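Local structure of Sec-alkylsulfatase (Pseudomonas sp. dsm 6611, 4AXH) at the interface of chains A and B. The protein catalyses zinc-dependent, enantioselective hydrolysis of secondary alkyl sulfates with inversion of configuration, yielding (S)-alcohols and sulfate. Residues are numbered along the deposited sequence; one frame, centred on the assembly and turned at random. Chains: chain A/B, Sec-alkylsulfatase.

Contact 1: the interface of chains A and B. Residues chain A 224-225, 323-326; chain B 431-432.
B:Leu432 inserts its branched end between A:Met225 and A:Gly324, at the dimer interface of this type III sulfatase, a member of the metallo-beta-lactamase superfamily. One methyl, CD2, does most of the touching: it lies 3.8 Å from A:Met225 CE and 3.8 Å from A:Gly324 CA. The leucine CG is anti to its carbonyl carbon (chi1 -56°), which carries the two methyls away from the backbone toward chain A. The methionine chain, from helix 222-233, bends at chi2 and chi3 and comes across the leucine at a slant. A long, unbranched thioether suits this place because it can curl until its terminal methyl meets the partner. On the same helix, A:Ala224 offers a small CB, 4.2 Å from the other leucine methyl, CD1. A:Gly324 has no side chain, and the leucine methyl can rest against its main chain; its positive phi of 107° is also easily adopted by glycine.

Farther out the neighbours are backbone. The N-H of A:Ala325 is turned toward B:Leu432 O, 3.5 Å from its N and too long to be called a bond. The carbonyl O of B:Tyr431, the last residue of helix 420-431, stands to one side, 3.4 Å from A:Ala325 N. A:Met225 CG lies over one face of the A:Arg323 guanidinium, near its rim. That arginine belongs to the sulfate-binding loop, which probably places this edge of the contact near the sulfate site. At the rim, A:Glu326 N approaches B:Tyr431 O to 4.2 Å.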
# COMPACT_ATOMS: atom_id res chain seq x y z
N ALA A 224 -0.43 -17.33 -4.87
CA ALA A 224 -1.28 -16.40 -5.61
C ALA A 224 -0.44 -15.60 -6.58
O ALA A 224 -0.81 -15.39 -7.74
CB ALA A 224 -1.99 -15.48 -4.66
N MET A 225 0.72 -15.17 -6.10
CA MET A 225 1.75 -14.41 -6.82
C MET A 225 2.25 -15.22 -8.04
O MET A 225 2.27 -14.71 -9.16
CB MET A 225 2.89 -14.19 -5.84
CG MET A 225 3.51 -12.86 -5.88
SD MET A 225 3.84 -12.53 -4.11
CE MET A 225 2.87 -11.21 -3.83
N ARG A 323 1.66 -9.31 -10.94
CA ARG A 323 1.59 -10.62 -10.28
C ARG A 323 1.04 -10.49 -8.85
O ARG A 323 0.66 -11.49 -8.24
CB ARG A 323 2.99 -11.27 -10.24
CG ARG A 323 4.05 -10.52 -9.42
CD ARG A 323 5.40 -11.14 -9.64
NE ARG A 323 5.92 -11.79 -8.42
CZ ARG A 323 6.09 -13.10 -8.25
NH1 ARG A 323 5.79 -13.94 -9.24
NH2 ARG A 323 6.59 -13.58 -7.12
N GLY A 324 1.09 -9.26 -8.32
CA GLY A 324 0.67 -8.87 -6.98
C GLY A 324 1.89 -8.61 -6.12
O GLY A 324 2.82 -9.42 -6.12
N ALA A 325 1.89 -7.49 -5.36
CA ALA A 325 2.95 -7.07 -4.42
C ALA A 325 2.51 -5.86 -3.59
O ALA A 325 1.46 -5.27 -3.84
CB ALA A 325 4.22 -6.73 -5.17
N GLU A 326 3.35 -5.47 -2.63
CA GLU A 326 3.12 -4.24 -1.86
C GLU A 326 3.55 -3.07 -2.78
O GLU A 326 4.56 -3.18 -3.50
CB GLU A 326 3.99 -4.21 -0.58
CG GLU A 326 3.69 -5.29 0.44
CD GLU A 326 4.57 -5.32 1.67
OE1 GLU A 326 5.27 -4.31 1.95
OE2 GLU A 326 4.56 -6.35 2.38
N TYR B 431 -1.21 -6.91 0.16
CA TYR B 431 -0.33 -7.96 -0.38
C TYR B 431 -0.38 -8.10 -1.87
O TYR B 431 0.59 -8.58 -2.45
CB TYR B 431 -0.64 -9.34 0.27
CG TYR B 431 -0.18 -9.49 1.69
CD1 TYR B 431 1.16 -9.76 1.98
CD2 TYR B 431 -1.07 -9.36 2.75
CE1 TYR B 431 1.61 -9.84 3.29
CE2 TYR B 431 -0.64 -9.50 4.07
CZ TYR B 431 0.70 -9.75 4.33
OH TYR B 431 1.14 -9.86 5.61
N LEU B 432 -1.51 -7.75 -2.50
CA LEU B 432 -1.67 -7.90 -3.94
C LEU B 432 -2.00 -6.60 -4.66
O LEU B 432 -1.40 -6.30 -5.70
CB LEU B 432 -2.61 -9.07 -4.31
CG LEU B 432 -2.23 -10.47 -3.74
CD1 LEU B 432 -3.31 -11.51 -4.00
CD2 LEU B 432 -0.87 -10.96 -4.24

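Contact 2: the interface of chains A and B. Residues chain A 378, 382, 385, 389, 404; chain B 560-563.
A:Arg382 reaches from helix 362-388 of chain A across B:Thr562 to the acidic residues on either side of it, in a contact of the homodimer. Its chain is bent at chi2 and chi3, and its guanidinium meets the two carboxylates in different attitudes. Against B:Asp561 the side chains run alongside one another and point the same way, with the flat groups only 16° apart; the salt bridge is long, 3.9 Å from NH2 to OD1. B:Asp563 comes in at about a right angle, its carboxylate turned 60° from the guanidinium, and its OD2 is 4.0 Å from NH1. An arginine suits the place because its broad cation can serve both acids at once, probably with a more electrostatic than strictly directional hold.

B:Thr562, at the start of helix 562-565, presents a different branch to each neighbour. Its methyl CG2 is anti to the backbone N, with OG1 at chi1 -58°, and this turns the methyl to A:Pro404 and A:Phe378 while the hydroxyl faces the arginine. CG2 meets A:Pro404 CB at 3.5 Å and A:Phe378 CE1 at 3.7 Å, the threonine crossing the phenylalanine nearly at right angles. A:Pro404 also lays CD over the centre of the phenyl face, probably stiffening the apolar wall.

Nearer the helix end, B:Leu560 O lies over the face of the A:Asn385 amide, 3.5 Å from ND2, and no N-H is directed at it. A:Lys389 NZ donates to A:Asn385 OD1 over 2.9 Å, in the carbonyl plane on a lone pair.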
# COMPACT_ATOMS: atom_id res chain seq x y z
N PHE A 378 6.58 12.87 -11.03
CA PHE A 378 5.31 13.21 -11.66
C PHE A 378 4.21 12.24 -11.22
O PHE A 378 3.09 12.65 -10.90
CB PHE A 378 5.43 13.24 -13.20
CG PHE A 378 4.11 13.27 -13.93
CD1 PHE A 378 3.35 14.44 -13.97
CD2 PHE A 378 3.61 12.12 -14.54
CE1 PHE A 378 2.12 14.47 -14.66
CE2 PHE A 378 2.36 12.15 -15.19
CZ PHE A 378 1.62 13.33 -15.24
N ARG A 382 1.55 14.35 -9.38
CA ARG A 382 0.33 14.64 -10.16
C ARG A 382 -0.87 13.92 -9.55
O ARG A 382 -1.94 14.52 -9.42
CB ARG A 382 0.50 14.31 -11.64
CG ARG A 382 -0.78 14.42 -12.50
CD ARG A 382 -0.82 15.65 -13.41
NE ARG A 382 -1.30 16.82 -12.69
CZ ARG A 382 -2.38 17.51 -13.04
NH1 ARG A 382 -3.08 17.15 -14.10
NH2 ARG A 382 -2.76 18.56 -12.33
N ASN A 385 -1.88 15.62 -6.44
CA ASN A 385 -2.54 16.85 -6.88
C ASN A 385 -4.02 16.56 -7.20
O ASN A 385 -4.90 17.14 -6.57
CB ASN A 385 -1.81 17.46 -8.10
CG ASN A 385 -2.40 18.77 -8.58
OD1 ASN A 385 -3.28 18.80 -9.45
ND2 ASN A 385 -1.93 19.87 -8.01
N LYS A 389 -7.94 17.34 -5.40
CA LYS A 389 -8.96 18.01 -6.20
C LYS A 389 -10.25 17.17 -6.20
O LYS A 389 -11.27 17.57 -6.77
CB LYS A 389 -8.47 18.25 -7.64
CG LYS A 389 -7.54 19.45 -7.80
CD LYS A 389 -7.09 19.62 -9.24
CE LYS A 389 -6.04 20.70 -9.39
NZ LYS A 389 -5.24 20.52 -10.62
N PRO A 404 4.27 14.55 -18.86
CA PRO A 404 4.30 15.97 -19.28
C PRO A 404 5.51 16.40 -20.08
O PRO A 404 6.57 15.78 -19.98
CB PRO A 404 4.23 16.72 -17.94
CG PRO A 404 4.91 15.80 -16.95
CD PRO A 404 4.67 14.38 -17.44
N LEU B 560 1.80 22.39 -7.40
CA LEU B 560 2.17 22.74 -8.75
C LEU B 560 1.23 22.10 -9.77
O LEU B 560 0.94 20.91 -9.68
CB LEU B 560 3.65 22.35 -9.02
CG LEU B 560 4.22 22.75 -10.37
CD1 LEU B 560 4.60 24.21 -10.41
CD2 LEU B 560 5.41 21.93 -10.69
N ASP B 561 0.73 22.92 -10.70
CA ASP B 561 -0.19 22.53 -11.76
C ASP B 561 0.64 22.22 -12.99
O ASP B 561 1.00 23.13 -13.75
CB ASP B 561 -1.17 23.67 -12.06
CG ASP B 561 -2.32 23.32 -13.00
OD1 ASP B 561 -2.31 22.19 -13.57
OD2 ASP B 561 -3.27 24.15 -13.12
N THR B 562 0.91 20.91 -13.20
CA THR B 562 1.67 20.34 -14.30
C THR B 562 1.26 20.93 -15.66
O THR B 562 2.12 21.30 -16.44
CB THR B 562 1.58 18.82 -14.23
OG1 THR B 562 2.08 18.40 -12.96
CG2 THR B 562 2.33 18.13 -15.37
N ASP B 563 -0.05 21.04 -15.92
CA ASP B 563 -0.57 21.58 -17.19
C ASP B 563 -0.12 23.01 -17.54
O ASP B 563 0.37 23.24 -18.65
CB ASP B 563 -2.09 21.41 -17.26
CG ASP B 563 -2.52 19.95 -17.29
OD1 ASP B 563 -1.65 19.07 -17.54
OD2 ASP B 563 -3.73 19.69 -17.06

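Contact 3: the interface of chains A and B. Residues chain A 374, 377-378, 404; chain B 562, 589, 591.
The main-chain oxygen of A:Asp374 is flanked by both methyls of B:Val591: CG1 lies 3.5 Å from O and CG2 3.8 Å from it. These are van der Waals contacts of a helix carbonyl, and they bring the valine against the surface of helix 362-388. The two methyls then part. CG1, anti to the backbone N (chi1 -175°), reaches A:Ala377 CB at 3.6 Å, whereas CG2 turns to A:Phe378, whose CB it meets at 3.6 Å. A beta-branched valine suits the start of strand 591-596 and also gives the dimer a short, forked apolar knob; the small alanine lets it come close to the helix.

The polar side of the contact belongs to B:Asn589, in the turn between strands 581-588 and 591-596. Its positive phi of 54° gives a left-handed backbone conformation that asparagine tolerates well, which fits it to a tight hairpin turn. The side chain crosses that of A:Asp374 at about a right angle, with amide and carboxylate planes 82° apart. ND2 stands 3.7 Å from OD2 of the acid, a long polar approach rather than a firm bond. The asparagine also leans on the proline segment, its CB 3.7 Å from A:Pro404 O.

A:Pro404, which shares the methyl of B:Thr562 with the phenyl ring, thus borders this hairpin too. A rigid ring offers a firm apolar surface there, and its CG lies 3.9 Å from B:Val591 CG2.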
# COMPACT_ATOMS: atom_id res chain seq x y z
N ASP A 374 12.16 12.87 -12.96
CA ASP A 374 10.94 13.59 -13.27
C ASP A 374 9.72 12.68 -13.50
O ASP A 374 8.64 13.07 -13.09
CB ASP A 374 11.13 14.50 -14.51
CG ASP A 374 11.99 15.73 -14.31
OD1 ASP A 374 12.32 16.06 -13.14
OD2 ASP A 374 12.32 16.38 -15.33
N ALA A 377 8.62 11.38 -9.95
CA ALA A 377 8.09 12.49 -9.14
C ALA A 377 6.76 12.93 -9.69
O ALA A 377 5.85 13.21 -8.90
CB ALA A 377 9.05 13.66 -9.10
N PHE A 378 6.58 12.87 -11.03
CA PHE A 378 5.31 13.21 -11.66
C PHE A 378 4.21 12.24 -11.22
O PHE A 378 3.09 12.65 -10.90
CB PHE A 378 5.43 13.24 -13.20
CG PHE A 378 4.11 13.27 -13.93
CD1 PHE A 378 3.35 14.44 -13.97
CD2 PHE A 378 3.61 12.12 -14.54
CE1 PHE A 378 2.12 14.47 -14.66
CE2 PHE A 378 2.36 12.15 -15.19
CZ PHE A 378 1.62 13.33 -15.24
N PRO A 404 4.27 14.55 -18.86
CA PRO A 404 4.30 15.97 -19.28
C PRO A 404 5.51 16.40 -20.08
O PRO A 404 6.57 15.78 -19.98
CB PRO A 404 4.23 16.72 -17.94
CG PRO A 404 4.91 15.80 -16.95
CD PRO A 404 4.67 14.38 -17.44
N THR B 562 0.91 20.91 -13.20
CA THR B 562 1.67 20.34 -14.30
C THR B 562 1.26 20.93 -15.66
O THR B 562 2.12 21.30 -16.44
CB THR B 562 1.58 18.82 -14.23
OG1 THR B 562 2.08 18.40 -12.96
CG2 THR B 562 2.33 18.13 -15.37
N ASN B 589 9.56 19.96 -17.03
CA ASN B 589 8.43 19.25 -17.61
C ASN B 589 7.21 19.32 -16.70
O ASN B 589 6.49 18.33 -16.58
CB ASN B 589 8.82 17.80 -17.92
CG ASN B 589 9.83 17.68 -19.01
OD1 ASN B 589 9.62 18.15 -20.14
ND2 ASN B 589 10.93 17.00 -18.73
N VAL B 591 7.14 19.38 -13.48
CA VAL B 591 7.46 18.52 -12.32
C VAL B 591 8.49 19.27 -11.46
O VAL B 591 9.55 19.68 -11.95
CB VAL B 591 7.99 17.11 -12.75
CG1 VAL B 591 8.21 16.21 -11.54
CG2 VAL B 591 7.07 16.43 -13.75

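Contact 4: the interface of chains A and B. Residues chain A 221-222, 558, 652; chain B 384-385, 388.
A:Ile558 and B:Leu384 form the close-fitting part of this homodimer contact, their branched chains crossing at a slant with A:Ile558 CD1 3.6 Å from B:Leu384 CD2. The isoleucine's CG1 arm crosses the leucine, CG1 resting on its CB, and such bulky aliphatic groups suit a place that must be filled without directional bonds. Beside them, B:Asn388 sets its CB over the centre of the A:Phe652 ring, 3.6 Å from the centroid, a CH-pi contact for which a flat aromatic face is well suited.

A short hydrogen bond reinforces this side. The amide nitrogen ND2 of B:Asn385 donates to A:Ile558 O over 2.8 Å. The bond is nearly straight, 167° at the hydrogen, and lies in both the carbonyl plane and the amide plane. CG anti to the backbone N (chi1 -179°) swings the amide out to this carbonyl, while the side chain of A:Phe652 crosses that of B:Asn385 at about a right angle, with A:Ile558 O at the ring edge, in its plane.

Toward A:Ala221 the fit is looser. Its CB is 4.0 Å from B:Leu384 CD1, and its carbonyl O stands 3.5 Å from B:Asn388 OD1, a meeting of two acceptors. The asparagine's ND2 is turned back to B:Leu384 O at 2.7 Å, though from well above the carbonyl plane and with a bent geometry.

The three chain B residues lie in the last turns of helix 362-388; they meet the end of helix 549-559, the start of helix 222-233 and the loop carrying A:Phe652.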
# COMPACT_ATOMS: atom_id res chain seq x y z
N ALA A 221 3.35 -14.89 0.29
CA ALA A 221 2.00 -14.98 -0.41
C ALA A 221 2.09 -15.57 -1.84
O ALA A 221 1.31 -15.29 -2.78
CB ALA A 221 1.35 -13.62 -0.44
N GLY A 222 3.09 -16.43 -1.91
CA GLY A 222 3.63 -17.13 -3.05
C GLY A 222 2.71 -17.76 -4.06
O GLY A 222 2.90 -17.51 -5.24
N ILE A 558 -0.88 -19.34 7.87
CA ILE A 558 -1.58 -19.04 6.62
C ILE A 558 -2.22 -20.33 6.07
O ILE A 558 -3.34 -20.28 5.56
CB ILE A 558 -0.56 -18.37 5.64
CG1 ILE A 558 -0.36 -16.89 5.98
CG2 ILE A 558 -0.94 -18.56 4.16
CD1 ILE A 558 0.94 -16.28 5.50
N PHE A 652 -1.98 -25.57 -0.97
CA PHE A 652 -2.36 -24.68 -2.06
C PHE A 652 -1.79 -25.10 -3.37
O PHE A 652 -0.61 -25.44 -3.45
CB PHE A 652 -1.95 -23.23 -1.77
CG PHE A 652 -2.33 -22.66 -0.42
CD1 PHE A 652 -3.67 -22.45 -0.08
CD2 PHE A 652 -1.35 -22.29 0.49
CE1 PHE A 652 -4.01 -21.93 1.18
CE2 PHE A 652 -1.70 -21.75 1.73
CZ PHE A 652 -3.02 -21.58 2.07
N LEU B 384 -4.91 -14.21 3.58
CA LEU B 384 -3.76 -14.80 2.89
C LEU B 384 -4.06 -16.23 2.47
O LEU B 384 -3.68 -16.66 1.39
CB LEU B 384 -2.53 -14.75 3.79
CG LEU B 384 -1.29 -13.90 3.37
CD1 LEU B 384 -1.57 -12.93 2.25
CD2 LEU B 384 -0.72 -13.17 4.55
N ASN B 385 -4.81 -16.97 3.32
CA ASN B 385 -5.25 -18.33 3.04
C ASN B 385 -6.13 -18.31 1.79
O ASN B 385 -5.79 -18.96 0.80
CB ASN B 385 -6.01 -18.92 4.26
CG ASN B 385 -6.48 -20.35 4.08
OD1 ASN B 385 -7.59 -20.61 3.61
ND2 ASN B 385 -5.65 -21.30 4.46
N ASN B 388 -4.39 -17.32 -1.59
CA ASN B 388 -3.63 -18.47 -2.08
C ASN B 388 -4.49 -19.58 -2.70
O ASN B 388 -3.98 -20.41 -3.47
CB ASN B 388 -2.71 -18.98 -1.00
CG ASN B 388 -1.51 -18.10 -0.79
OD1 ASN B 388 -0.67 -17.92 -1.69
ND2 ASN B 388 -1.37 -17.57 0.40

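Helix 362-388 joins three of the contacts: chain A supplies it to contacts 2 and 3, chain B to contact 4. Contacts 2 and 3 are adjoining, their C-alpha centres about 7 Å apart, and share A:Phe378, A:Pro404 and B:Thr562. Contacts 1 and 4 are about 11 Å apart, linked by helix 222-233, whereas contacts 2 and 4 are about 39 Å apart. The two-fold axis repeats every contact with the chains exchanged, and residue 385 accordingly appears in both 2 and 4. The helix of each subunit thus packs on the C-terminal region of the other, while contact 1 brings the dimer close to a sulfate-binding loop.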